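Local coordinates for protein extracellular invertase (Aspergillus kawachii, PDB 5XH8) that splits beta-fructofuranosyl bonds such as that of sucrose and has high transfructosylation activity, probably forming fructooligosaccharides such as 1-kestose, at residues G323-S328 against D340-Y345; T334-P339 against I418-K423; L372-R377 against E552-G557; S459-F464 against T539-L544; I498-S503 against F559-W564. All blocks are in the same frame, centred on the assembly; numbering follows the deposited sequence.

Contact 1: residues G323-S328 against D340-Y345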
# COMPACT_ATOMS: atom_id res chain seq x y z
N GLY A 323 -1.26 -26.96 -4.87
CA GLY A 323 -2.31 -27.96 -4.89
C GLY A 323 -3.64 -27.30 -4.64
O GLY A 323 -3.71 -26.12 -4.28
N LYS A 324 -4.71 -28.04 -4.86
CA LYS A 324 -6.05 -27.52 -4.70
C LYS A 324 -7.00 -28.67 -4.46
O LYS A 324 -6.83 -29.75 -5.01
CB LYS A 324 -6.48 -26.78 -5.97
CG LYS A 324 -7.71 -25.90 -5.83
CD LYS A 324 -7.45 -24.70 -4.91
CE LYS A 324 -8.55 -23.63 -4.98
NZ LYS A 324 -8.16 -22.49 -4.09
N VAL A 325 -8.04 -28.39 -3.69
CA VAL A 325 -9.19 -29.26 -3.54
C VAL A 325 -9.84 -29.45 -4.89
O VAL A 325 -10.11 -28.49 -5.61
CB VAL A 325 -10.25 -28.67 -2.57
CG1 VAL A 325 -11.52 -29.52 -2.56
CG2 VAL A 325 -9.65 -28.61 -1.18
N LEU A 326 -10.08 -30.71 -5.24
CA LEU A 326 -10.84 -31.05 -6.46
C LEU A 326 -12.06 -31.85 -6.00
O LEU A 326 -11.91 -32.98 -5.52
CB LEU A 326 -9.97 -31.91 -7.41
CG LEU A 326 -10.62 -32.41 -8.70
CD1 LEU A 326 -10.99 -31.25 -9.63
CD2 LEU A 326 -9.71 -33.42 -9.41
N PRO A 327 -13.26 -31.26 -6.12
CA PRO A 327 -14.39 -32.01 -5.57
C PRO A 327 -14.83 -33.19 -6.43
O PRO A 327 -14.66 -33.20 -7.67
CB PRO A 327 -15.50 -30.94 -5.45
CG PRO A 327 -15.16 -29.94 -6.48
CD PRO A 327 -13.66 -29.92 -6.57
N SER A 328 -15.46 -34.15 -5.77
CA SER A 328 -16.08 -35.32 -6.42
C SER A 328 -17.06 -34.93 -7.52
O SER A 328 -17.25 -35.68 -8.46
CB SER A 328 -16.82 -36.18 -5.38
OG SER A 328 -18.00 -35.53 -4.93
N ASP A 340 -13.73 -36.62 -3.18
CA ASP A 340 -13.01 -35.33 -3.04
C ASP A 340 -11.51 -35.62 -2.93
O ASP A 340 -11.10 -36.55 -2.23
CB ASP A 340 -13.44 -34.56 -1.80
CG ASP A 340 -14.89 -34.10 -1.82
OD1 ASP A 340 -15.52 -33.91 -2.87
OD2 ASP A 340 -15.37 -33.87 -0.70
N ARG A 341 -10.70 -34.84 -3.64
CA ARG A 341 -9.25 -35.05 -3.65
C ARG A 341 -8.54 -33.75 -3.38
O ARG A 341 -9.15 -32.70 -3.45
CB ARG A 341 -8.82 -35.60 -5.01
CG ARG A 341 -9.24 -37.05 -5.22
CD ARG A 341 -8.82 -37.55 -6.56
NE ARG A 341 -9.64 -37.03 -7.64
CZ ARG A 341 -9.41 -37.27 -8.94
NH1 ARG A 341 -8.36 -37.98 -9.32
NH2 ARG A 341 -10.24 -36.78 -9.85
N PHE A 342 -7.26 -33.86 -3.01
CA PHE A 342 -6.34 -32.76 -3.01
C PHE A 342 -5.23 -33.08 -4.03
O PHE A 342 -4.41 -33.99 -3.80
CB PHE A 342 -5.74 -32.50 -1.64
CG PHE A 342 -4.93 -31.23 -1.58
CD1 PHE A 342 -5.55 -30.01 -1.38
CD2 PHE A 342 -3.55 -31.26 -1.75
CE1 PHE A 342 -4.82 -28.84 -1.35
CE2 PHE A 342 -2.81 -30.09 -1.72
CZ PHE A 342 -3.44 -28.88 -1.54
N ILE A 343 -5.22 -32.35 -5.14
CA ILE A 343 -4.28 -32.57 -6.24
C ILE A 343 -3.18 -31.53 -6.12
O ILE A 343 -3.48 -30.33 -6.08
CB ILE A 343 -5.00 -32.44 -7.59
CG1 ILE A 343 -6.26 -33.33 -7.65
CG2 ILE A 343 -4.03 -32.67 -8.76
CD1 ILE A 343 -6.02 -34.81 -7.38
N SER A 344 -1.93 -31.98 -6.04
CA SER A 344 -0.75 -31.12 -5.98
C SER A 344 0.16 -31.28 -7.22
O SER A 344 0.49 -32.42 -7.63
CB SER A 344 0.08 -31.47 -4.75
OG SER A 344 1.09 -30.50 -4.55
N TYR A 345 0.52 -30.14 -7.81
CA TYR A 345 1.54 -30.04 -8.85
C TYR A 345 2.79 -29.45 -8.26
O TYR A 345 2.82 -28.30 -7.82
CB TYR A 345 1.07 -29.14 -10.01
CG TYR A 345 -0.09 -29.66 -10.79
CD1 TYR A 345 -1.40 -29.47 -10.34
CD2 TYR A 345 0.09 -30.33 -11.99
CE1 TYR A 345 -2.48 -29.95 -11.06
CE2 TYR A 345 -0.97 -30.80 -12.73
CZ TYR A 345 -2.26 -30.62 -12.26
OH TYR A 345 -3.34 -31.09 -12.97
O HOH W 1 -11.99 -35.37 -6.72

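Contact 2: residues T334-P339 against I418-K423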
# COMPACT_ATOMS: atom_id res chain seq x y z
N THR A 334 -16.22 -36.90 -11.67
CA THR A 334 -17.45 -37.51 -12.14
C THR A 334 -17.17 -38.63 -13.15
O THR A 334 -17.77 -39.70 -13.07
CB THR A 334 -18.40 -36.46 -12.74
OG1 THR A 334 -18.75 -35.54 -11.71
CG2 THR A 334 -19.70 -37.09 -13.30
N LYS A 335 -16.22 -38.43 -14.07
CA LYS A 335 -15.85 -39.49 -15.01
C LYS A 335 -15.13 -40.65 -14.35
O LYS A 335 -15.34 -41.80 -14.72
CB LYS A 335 -14.98 -38.97 -16.16
CG LYS A 335 -15.71 -37.99 -17.07
CD LYS A 335 -14.72 -37.23 -17.93
CE LYS A 335 -15.35 -36.00 -18.51
NZ LYS A 335 -14.42 -35.34 -19.44
N SER A 336 -14.26 -40.38 -13.39
CA SER A 336 -13.43 -41.44 -12.83
C SER A 336 -14.01 -42.04 -11.56
O SER A 336 -13.45 -42.98 -11.02
CB SER A 336 -12.05 -40.88 -12.52
OG SER A 336 -12.15 -39.91 -11.49
N GLY A 337 -15.10 -41.47 -11.07
CA GLY A 337 -15.70 -41.87 -9.82
C GLY A 337 -14.89 -41.54 -8.59
O GLY A 337 -15.08 -42.17 -7.57
N ALA A 338 -13.99 -40.54 -8.65
CA ALA A 338 -13.15 -40.22 -7.49
C ALA A 338 -13.96 -39.55 -6.38
O ALA A 338 -14.90 -38.83 -6.66
CB ALA A 338 -12.01 -39.30 -7.90
N PRO A 339 -13.55 -39.72 -5.11
CA PRO A 339 -14.10 -38.88 -4.07
C PRO A 339 -13.41 -37.49 -4.13
O PRO A 339 -12.60 -37.24 -5.05
CB PRO A 339 -13.73 -39.63 -2.80
CG PRO A 339 -12.42 -40.24 -3.13
CD PRO A 339 -12.48 -40.59 -4.59
N ILE A 418 0.40 -40.80 -8.20
CA ILE A 418 0.05 -40.10 -9.43
C ILE A 418 -1.47 -40.03 -9.48
O ILE A 418 -2.12 -41.01 -9.23
CB ILE A 418 0.55 -40.88 -10.67
CG1 ILE A 418 2.08 -41.01 -10.64
CG2 ILE A 418 0.09 -40.21 -11.95
CD1 ILE A 418 2.64 -42.04 -11.59
N ALA A 419 -2.04 -38.89 -9.80
CA ALA A 419 -3.50 -38.80 -9.89
C ALA A 419 -4.05 -39.90 -10.81
O ALA A 419 -3.48 -40.20 -11.87
CB ALA A 419 -3.93 -37.44 -10.38
N ARG A 420 -5.19 -40.46 -10.40
CA ARG A 420 -5.62 -41.75 -10.96
C ARG A 420 -5.79 -41.74 -12.46
O ARG A 420 -5.30 -42.66 -13.14
CB ARG A 420 -6.86 -42.31 -10.24
CG ARG A 420 -8.17 -41.55 -10.45
CD ARG A 420 -9.20 -41.92 -9.39
NE ARG A 420 -8.66 -41.65 -8.05
CZ ARG A 420 -9.25 -41.98 -6.90
NH1 ARG A 420 -10.45 -42.58 -6.89
NH2 ARG A 420 -8.65 -41.70 -5.76
N GLU A 421 -6.40 -40.68 -12.99
CA GLU A 421 -6.70 -40.59 -14.41
C GLU A 421 -5.44 -40.38 -15.26
O GLU A 421 -5.34 -40.89 -16.39
CB GLU A 421 -7.69 -39.48 -14.70
CG GLU A 421 -8.98 -39.56 -13.90
CD GLU A 421 -8.99 -38.71 -12.63
OE1 GLU A 421 -7.93 -38.52 -12.00
OE2 GLU A 421 -10.09 -38.25 -12.25
N THR A 422 -4.49 -39.63 -14.71
CA THR A 422 -3.19 -39.46 -15.34
C THR A 422 -2.39 -40.77 -15.35
O THR A 422 -1.76 -41.09 -16.35
CB THR A 422 -2.39 -38.34 -14.65
OG1 THR A 422 -3.02 -37.10 -14.96
CG2 THR A 422 -0.95 -38.29 -15.14
N LYS A 423 -2.39 -41.50 -14.24
CA LYS A 423 -1.70 -42.78 -14.21
C LYS A 423 -2.26 -43.76 -15.28
O LYS A 423 -1.47 -44.41 -16.00
CB LYS A 423 -1.75 -43.42 -12.82
CG LYS A 423 -0.95 -44.71 -12.75
CD LYS A 423 -0.91 -45.29 -11.35
CE LYS A 423 0.06 -46.47 -11.30
NZ LYS A 423 -0.17 -47.19 -10.02
O HOH W 2 -12.12 -43.85 -9.05

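Contact 3: residues L372-R377 against E552-G557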
# COMPACT_ATOMS: atom_id res chain seq x y z
N LEU A 372 3.87 -34.54 -12.64
CA LEU A 372 2.55 -35.14 -12.80
C LEU A 372 1.65 -34.72 -11.61
O LEU A 372 2.12 -34.63 -10.48
CB LEU A 372 2.65 -36.67 -12.81
CG LEU A 372 3.52 -37.35 -13.88
CD1 LEU A 372 3.69 -38.81 -13.50
CD2 LEU A 372 2.90 -37.15 -15.26
N PRO A 373 0.36 -34.49 -11.86
CA PRO A 373 -0.53 -34.18 -10.74
C PRO A 373 -0.50 -35.34 -9.76
O PRO A 373 -0.53 -36.51 -10.20
CB PRO A 373 -1.91 -34.07 -11.39
CG PRO A 373 -1.80 -34.78 -12.70
CD PRO A 373 -0.37 -34.57 -13.14
N ARG A 374 -0.44 -35.03 -8.47
CA ARG A 374 -0.38 -36.06 -7.43
C ARG A 374 -1.59 -35.95 -6.48
O ARG A 374 -1.96 -34.85 -6.04
CB ARG A 374 0.90 -35.95 -6.64
CG ARG A 374 2.13 -36.29 -7.46
CD ARG A 374 3.45 -35.99 -6.79
NE ARG A 374 4.52 -36.28 -7.74
CZ ARG A 374 5.82 -36.05 -7.55
NH1 ARG A 374 6.27 -35.50 -6.44
NH2 ARG A 374 6.67 -36.39 -8.51
N GLU A 375 -2.21 -37.10 -6.22
CA GLU A 375 -3.21 -37.26 -5.15
C GLU A 375 -2.49 -37.37 -3.82
O GLU A 375 -1.51 -38.12 -3.69
CB GLU A 375 -4.11 -38.49 -5.39
CG GLU A 375 -5.11 -38.26 -6.49
CD GLU A 375 -5.94 -39.49 -6.81
OE1 GLU A 375 -6.08 -40.32 -5.92
OE2 GLU A 375 -6.48 -39.62 -7.93
N LEU A 376 -2.93 -36.56 -2.85
CA LEU A 376 -2.45 -36.66 -1.48
C LEU A 376 -3.56 -37.22 -0.58
O LEU A 376 -4.75 -36.85 -0.73
CB LEU A 376 -1.98 -35.31 -0.96
CG LEU A 376 -0.89 -34.60 -1.76
CD1 LEU A 376 -0.43 -33.37 -0.97
CD2 LEU A 376 0.29 -35.49 -2.09
N ARG A 377 -3.18 -38.14 0.31
CA ARG A 377 -4.15 -38.78 1.24
C ARG A 377 -3.40 -39.32 2.45
O ARG A 377 -2.17 -39.39 2.44
CB ARG A 377 -4.93 -39.91 0.54
CG ARG A 377 -4.12 -41.18 0.24
CD ARG A 377 -4.90 -42.16 -0.62
NE ARG A 377 -4.19 -43.43 -0.82
CZ ARG A 377 -4.05 -44.41 0.09
NH1 ARG A 377 -4.54 -44.30 1.34
NH2 ARG A 377 -3.37 -45.51 -0.24
N GLU A 552 10.44 -39.20 -13.02
CA GLU A 552 9.79 -39.25 -11.72
C GLU A 552 9.88 -40.68 -11.16
O GLU A 552 9.46 -41.65 -11.81
CB GLU A 552 8.34 -38.79 -11.82
CG GLU A 552 8.22 -37.33 -12.29
CD GLU A 552 6.81 -36.76 -12.20
OE1 GLU A 552 6.08 -37.08 -11.24
OE2 GLU A 552 6.43 -35.94 -13.07
N VAL A 553 10.42 -40.79 -9.96
CA VAL A 553 10.58 -42.04 -9.25
C VAL A 553 9.61 -42.05 -8.05
O VAL A 553 9.74 -41.22 -7.16
CB VAL A 553 12.02 -42.19 -8.74
CG1 VAL A 553 12.20 -43.53 -8.01
CG2 VAL A 553 13.00 -42.05 -9.90
N TYR A 554 8.66 -42.98 -8.07
CA TYR A 554 7.75 -43.23 -6.98
C TYR A 554 8.05 -44.57 -6.27
O TYR A 554 8.46 -45.56 -6.93
CB TYR A 554 6.32 -43.27 -7.49
CG TYR A 554 5.81 -41.97 -8.13
CD1 TYR A 554 6.08 -41.67 -9.46
CD2 TYR A 554 5.04 -41.07 -7.39
CE1 TYR A 554 5.62 -40.48 -10.04
CE2 TYR A 554 4.55 -39.89 -7.96
CZ TYR A 554 4.85 -39.59 -9.28
OH TYR A 554 4.35 -38.42 -9.82
N ALA A 555 7.80 -44.60 -4.96
CA ALA A 555 7.92 -45.85 -4.17
C ALA A 555 6.87 -45.95 -3.08
O ALA A 555 6.66 -45.00 -2.29
CB ALA A 555 9.32 -46.00 -3.58
N ASN A 556 6.15 -47.08 -3.09
CA ASN A 556 5.37 -47.54 -1.94
C ASN A 556 4.24 -46.58 -1.57
O ASN A 556 3.81 -46.53 -0.42
CB ASN A 556 6.30 -47.80 -0.75
CG ASN A 556 7.20 -49.01 -0.97
OD1 ASN A 556 7.08 -50.02 -0.26
ND2 ASN A 556 8.12 -48.93 -1.92
N GLY A 557 3.76 -45.81 -2.57
CA GLY A 557 2.72 -44.80 -2.39
C GLY A 557 3.03 -43.70 -1.39
O GLY A 557 2.09 -43.04 -0.93

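Contact 4: residues S459-F464 against T539-L544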
# COMPACT_ATOMS: atom_id res chain seq x y z
N SER A 459 7.45 -50.49 -13.81
CA SER A 459 7.06 -50.88 -12.44
C SER A 459 7.72 -52.20 -12.06
O SER A 459 7.80 -53.11 -12.88
CB SER A 459 5.55 -51.10 -12.31
OG SER A 459 4.85 -50.29 -13.21
N ALA A 460 8.16 -52.31 -10.81
CA ALA A 460 8.70 -53.57 -10.33
C ALA A 460 8.75 -53.57 -8.84
O ALA A 460 8.80 -52.50 -8.21
CB ALA A 460 10.11 -53.78 -10.89
N GLN A 461 8.77 -54.78 -8.28
CA GLN A 461 8.95 -55.01 -6.84
C GLN A 461 10.31 -55.64 -6.59
O GLN A 461 10.71 -56.56 -7.30
CB GLN A 461 7.86 -55.91 -6.30
CG GLN A 461 6.47 -55.29 -6.32
CD GLN A 461 5.84 -55.36 -7.70
OE1 GLN A 461 5.69 -56.46 -8.25
NE2 GLN A 461 5.49 -54.21 -8.27
N LEU A 462 11.03 -55.12 -5.60
CA LEU A 462 12.31 -55.65 -5.19
C LEU A 462 12.16 -56.13 -3.74
O LEU A 462 11.77 -55.34 -2.86
CB LEU A 462 13.41 -54.60 -5.31
CG LEU A 462 14.01 -54.32 -6.69
CD1 LEU A 462 12.97 -53.74 -7.65
CD2 LEU A 462 15.22 -53.41 -6.58
N SER A 463 12.48 -57.41 -3.51
CA SER A 463 12.47 -58.00 -2.17
C SER A 463 13.89 -58.31 -1.76
O SER A 463 14.70 -58.76 -2.57
CB SER A 463 11.64 -59.27 -2.16
OG SER A 463 10.36 -58.99 -2.67
N PHE A 464 14.20 -58.02 -0.50
CA PHE A 464 15.55 -58.10 0.04
C PHE A 464 15.56 -59.04 1.26
O PHE A 464 14.60 -59.03 2.03
CB PHE A 464 16.04 -56.71 0.47
CG PHE A 464 16.07 -55.71 -0.65
CD1 PHE A 464 17.13 -55.70 -1.56
CD2 PHE A 464 15.05 -54.78 -0.81
CE1 PHE A 464 17.18 -54.77 -2.59
CE2 PHE A 464 15.09 -53.85 -1.85
CZ PHE A 464 16.15 -53.85 -2.73
N THR A 539 8.66 -54.99 0.94
CA THR A 539 8.92 -54.94 -0.50
C THR A 539 9.04 -53.46 -1.00
O THR A 539 8.32 -52.57 -0.54
CB THR A 539 7.84 -55.74 -1.26
OG1 THR A 539 8.02 -57.14 -0.98
CG2 THR A 539 7.92 -55.54 -2.76
N LEU A 540 9.99 -53.23 -1.90
CA LEU A 540 10.16 -51.94 -2.58
C LEU A 540 9.31 -51.99 -3.83
O LEU A 540 9.64 -52.72 -4.77
CB LEU A 540 11.62 -51.68 -2.95
CG LEU A 540 11.92 -50.43 -3.78
CD1 LEU A 540 11.49 -49.16 -3.03
CD2 LEU A 540 13.40 -50.39 -4.14
N ASP A 541 8.18 -51.30 -3.80
CA ASP A 541 7.29 -51.14 -4.94
C ASP A 541 7.64 -49.86 -5.71
O ASP A 541 7.20 -48.75 -5.37
CB ASP A 541 5.85 -51.13 -4.45
CG ASP A 541 4.86 -51.21 -5.58
OD1 ASP A 541 5.26 -51.58 -6.70
OD2 ASP A 541 3.68 -50.91 -5.34
N LEU A 542 8.41 -50.04 -6.78
CA LEU A 542 9.04 -48.98 -7.51
C LEU A 542 8.26 -48.68 -8.79
O LEU A 542 7.92 -49.60 -9.52
CB LEU A 542 10.46 -49.43 -7.85
CG LEU A 542 11.54 -48.42 -8.12
CD1 LEU A 542 11.65 -47.38 -7.01
CD2 LEU A 542 12.86 -49.17 -8.32
N THR A 543 7.93 -47.40 -9.02
CA THR A 543 7.48 -46.94 -10.35
C THR A 543 8.41 -45.84 -10.90
O THR A 543 8.73 -44.88 -10.19
CB THR A 543 6.05 -46.41 -10.30
OG1 THR A 543 5.19 -47.39 -9.71
CG2 THR A 543 5.54 -46.07 -11.69
N LEU A 544 8.86 -46.00 -12.14
CA LEU A 544 9.67 -45.01 -12.85
C LEU A 544 8.82 -44.52 -14.01
O LEU A 544 8.32 -45.32 -14.78
CB LEU A 544 10.97 -45.61 -13.39
CG LEU A 544 12.16 -45.84 -12.45
CD1 LEU A 544 11.77 -46.44 -11.12
CD2 LEU A 544 13.18 -46.74 -13.13
O HOH W 3 3.07 -48.45 -10.98

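Contact 5: residues I498-S503 against F559-W564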
# COMPACT_ATOMS: atom_id res chain seq x y z
N ILE A 498 16.95 -43.95 -2.03
CA ILE A 498 16.89 -44.11 -3.48
C ILE A 498 17.82 -43.08 -4.09
O ILE A 498 17.75 -41.89 -3.74
CB ILE A 498 15.47 -43.88 -4.04
CG1 ILE A 498 14.43 -44.79 -3.36
CG2 ILE A 498 15.45 -44.00 -5.57
CD1 ILE A 498 14.20 -46.12 -4.03
N ILE A 499 18.66 -43.52 -5.02
CA ILE A 499 19.67 -42.70 -5.68
C ILE A 499 19.44 -42.71 -7.19
O ILE A 499 19.12 -43.74 -7.77
CB ILE A 499 21.10 -43.22 -5.41
CG1 ILE A 499 21.35 -43.40 -3.90
CG2 ILE A 499 22.16 -42.32 -6.05
CD1 ILE A 499 21.26 -42.15 -3.08
N VAL A 500 19.58 -41.55 -7.83
CA VAL A 500 19.66 -41.47 -9.27
C VAL A 500 21.10 -41.03 -9.57
O VAL A 500 21.50 -39.90 -9.27
CB VAL A 500 18.63 -40.49 -9.89
CG1 VAL A 500 18.68 -40.57 -11.41
CG2 VAL A 500 17.22 -40.79 -9.40
N ASP A 501 21.88 -41.96 -10.11
CA ASP A 501 23.23 -41.65 -10.61
C ASP A 501 23.14 -41.11 -12.04
O ASP A 501 22.73 -41.82 -12.98
CB ASP A 501 24.09 -42.91 -10.57
CG ASP A 501 25.52 -42.69 -11.03
OD1 ASP A 501 25.91 -41.60 -11.54
OD2 ASP A 501 26.27 -43.67 -10.90
N ARG A 502 23.55 -39.86 -12.21
CA ARG A 502 23.50 -39.17 -13.50
C ARG A 502 24.89 -38.88 -14.09
O ARG A 502 25.00 -38.19 -15.13
CB ARG A 502 22.68 -37.87 -13.36
CG ARG A 502 21.20 -38.12 -13.09
CD ARG A 502 20.36 -36.85 -13.20
NE ARG A 502 20.86 -35.82 -12.29
CZ ARG A 502 20.62 -34.51 -12.38
NH1 ARG A 502 19.82 -34.01 -13.31
NH2 ARG A 502 21.18 -33.71 -11.48
N SER A 503 25.94 -39.42 -13.48
CA SER A 503 27.30 -39.18 -13.98
C SER A 503 27.48 -39.55 -15.47
O SER A 503 28.22 -38.88 -16.15
CB SER A 503 28.34 -39.92 -13.13
OG SER A 503 28.09 -41.31 -13.14
N PHE A 559 6.59 -41.99 -1.55
CA PHE A 559 7.90 -41.48 -1.87
C PHE A 559 7.88 -40.97 -3.29
O PHE A 559 7.32 -41.62 -4.16
CB PHE A 559 8.95 -42.57 -1.77
CG PHE A 559 10.31 -42.14 -2.18
CD1 PHE A 559 10.73 -42.25 -3.50
CD2 PHE A 559 11.19 -41.63 -1.25
CE1 PHE A 559 12.00 -41.85 -3.88
CE2 PHE A 559 12.46 -41.24 -1.61
CZ PHE A 559 12.87 -41.36 -2.93
N ALA A 560 8.48 -39.80 -3.50
CA ALA A 560 8.70 -39.26 -4.85
C ALA A 560 10.01 -38.53 -4.96
O ALA A 560 10.35 -37.73 -4.09
CB ALA A 560 7.55 -38.34 -5.27
N LEU A 561 10.73 -38.79 -6.05
CA LEU A 561 12.01 -38.15 -6.36
C LEU A 561 12.06 -37.90 -7.88
O LEU A 561 11.97 -38.86 -8.67
CB LEU A 561 13.17 -39.05 -5.96
CG LEU A 561 14.59 -38.66 -6.40
CD1 LEU A 561 15.00 -37.30 -5.91
CD2 LEU A 561 15.59 -39.68 -5.86
N SER A 562 12.22 -36.64 -8.28
CA SER A 562 12.14 -36.27 -9.69
C SER A 562 13.32 -35.43 -10.13
O SER A 562 13.85 -34.63 -9.35
CB SER A 562 10.82 -35.57 -10.00
OG SER A 562 9.75 -36.24 -9.38
N THR A 563 13.73 -35.60 -11.38
CA THR A 563 14.93 -34.95 -11.87
C THR A 563 14.94 -34.90 -13.39
O THR A 563 14.00 -35.38 -14.03
CB THR A 563 16.20 -35.65 -11.33
OG1 THR A 563 17.37 -34.91 -11.70
CG2 THR A 563 16.30 -37.10 -11.89
N TRP A 564 15.99 -34.29 -13.94
CA TRP A 564 16.22 -34.19 -15.38
C TRP A 564 17.20 -35.28 -15.85
O TRP A 564 18.29 -35.42 -15.29
CB TRP A 564 16.79 -32.81 -15.74
CG TRP A 564 15.84 -31.69 -15.45
CD1 TRP A 564 15.90 -30.82 -14.42
CD2 TRP A 564 14.68 -31.35 -16.21
NE1 TRP A 564 14.83 -29.95 -14.47
CE2 TRP A 564 14.07 -30.25 -15.57
CE3 TRP A 564 14.11 -31.85 -17.39
CZ2 TRP A 564 12.89 -29.65 -16.05
CZ3 TRP A 564 12.92 -31.25 -17.87
CH2 TRP A 564 12.33 -30.16 -17.19

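Contact 1: residues G323-S328 against D340-Y345
F342 holds its CG anti to the backbone N (chi1 -171°), beside the carbonyl carbon; its ring lies against the backbone of G323 and K324. The two segments form an antiparallel beta ladder in the five-bladed propeller of family 32 glycosidases, joining strands 318-326 and 341-348. K324 N lies over one face of the F342 ring, offset toward the rim, and CZ comes within 3.5 Å of G323 C. On the same face of the sheet V325 CG2 rests 4.3 Å from F342 CD1. On the other face lie L326, R341 and I343: L326 CG is also anti to its N (chi1 177°), and CD2 meets I343 CG1 at 3.9 Å. L326 and R341 run side by side, their backbones exchanging two hydrogen bonds, while the R341 guanidinium goes on to salt bridges with E375 and E421. A water accepts from R341 NE and donates to L326 O. Beyond the ladder, S328 N donates almost straight (177°) to the anti lone pair of D340 OD1, at 2.9 Å.

Contact 2: residues T334-P339 against I418-K423
The R420 guanidinium has A338 CB over one face, 3.6 Å above the plane and offset toward the rim, and at its edge, in plane, a water that accepts from NH1. P339 adds its CD, 3.7 Å from R420 NH1, in an oblique crossing. The contact joins the C-terminal end of helix 331-336, in the beta-propeller part of the fold, to the first turn of helix 420-426, which follows the N-cap residue A419. Helix 420-426 comes after propeller strand 408-418 and before sandwich strand 430-439, at the passage between the two domains. Helix 331-336 breaks off at G337, the first residue to leave helical angles, with positive phi, and the chain then turns to lay A338 and P339 against the arginine. The far end of the R420 guanidinium is claimed by a salt bridge from NH2 to E375. The bridging water closes a second link by donating to S336 O, so NH1 is tied indirectly to the helix end. E421 is the other anchor. S336 OG donates to E421 OE2, approaching from above the carboxylate plane, 51° out of it, while OE1 has R341 as its partner. With both oxygens engaged the carboxylate is restrained, and the nearby arginines would probably favour its charged form. The serine also packs by carbon: S336 CB lies 3.6 Å from E421 CG.

Contact 3: residues L372-R377 against E552-G557
L372 opens the contact by donating its backbone N to E552 OE2 at 2.9 Å, on the syn lone pair, while its CG packs 3.3 Å from the same oxygen. Farther out, L372 CD1 comes to 4.3 Å from Y554 CE1. Two residues on, R374 stretches out from CG to NE, with chi3 -176° placing NE beside the tyrosine. R374 NE donates to Y554 OH at 3.0 Å, and the guanidinium and ring planes stand 77° apart. NH2 forms a salt bridge to E552 OE1, 2.9 Å away; the oxygen lies in the guanidinium plane but is approached from above its own carboxylate plane. D313 takes R374 NH1, S562 meets NH2, and H31 binds E552 OE2, so the buried charges have several polar partners, which would probably help to offset them. Here the propeller meets the C-terminal beta-sandwich of the family 32 fold. Strand 366-385 lies between strands 341-348 and 408-418 in its own sheet, and strand 550-555 between 534-547 and 559-564 in the sandwich.

Contact 4: residues S459-F464 against T539-L544
A460 and L542 exchange one pair of backbone hydrogen bonds and L462 and L540 another, all four between 2.9 and 3.0 Å from N to O, and these tie antiparallel strands 455-463 and 534-547 together. Across the non-hydrogen-bonded pair between them, Q461 NE2 donates to D541 OD1 at 3.1 Å. The donor sits above the carboxylate plane, whereas the oxygen lies in the amide plane; the two flat groups are turned 70° from each other. Q461 OE1 is held by S588 on the neighbouring strand. Next outward, T539 CG2 packs 3.6 Å from Q461 CB, and S463 OG and T539 OG1 share a weak bond of 3.4 Å. A water connects T543 OG1 firmly, and S459 OG weakly. The opposite face is apolar: L462 CB meets L540 CB at 4.2 Å, and beside it L540 CB lies at the edge of the F464 ring, near its plane. F477 from the second sheet covers A460, L462 and L542. The division into a face of serine, threonine, glutamine and aspartate and a face of alanine and leucine implies an amphipathic strand pair, its apolar side turned into the interior of the C-terminal beta-sandwich and its polar side partly open to solvent.

Contact 5: residues I498-S503 against F559-W564
Strands 498-501 and 559-564 run nearly parallel, their directions 9° apart, with axes 9.0 Å from each other at closest approach, too far for backbone pairing, so the side chains fill the gap. At one end I498 presents CB and CG1 to the tip of F559, with CB 3.8 Å from CZ, in an oblique approach. Next, V500 and L561 pass alongside one another, pointing opposite ways, V500 CG2 reaching L561 CD2 at 4.1 Å; the same CD2 touches I498 O. This is face-to-face packing of the two sheets of the C-terminal beta-sandwich of family 32, strand 498-501 belonging to one and strand 559-564 to the other. V500 CG1 also lies 4.2 Å from T563 CG2. At the far end the contact turns polar. R502 bends at chi3 (-57°), where NE is placed; its NH1 donates to W564 O in a bond of 2.9 Å, lying in both the guanidinium and carbonyl planes and on a carbonyl lone pair. T563 OG1 sits over one face of the same guanidinium and is itself hydrogen-bonded to E520. R502 NH2 is paired with D516, and S518 O accepts from NE. Around R502 the chain turns: D501 OD1 accepts from S503 N, an Asx turn, and from S503 OG.

Read together, the five contacts trace a path from the propeller into the beta-sandwich. Contacts 1 and 2, centres about 11 Å apart, share the run of strand 318-326, helix 331-336 and strand 341-348, and their segments alternate along the chain. Contact 1 closes before contact 3 opens, yet their strands 341-348 and 366-385 are sheet neighbours. The centre of contact 3 is about 14 Å from that of contact 1 and about 13 Å from that of contact 2. Contact 4 falls wholly between the two segments of contact 3, while contacts 3 and 5 alternate; strand 550-555 is flanked by 534-547 and 559-564. Contacts 4 and 5, centres about 15 Å apart, meet at I498. Contact 3 thus stands where the domains join.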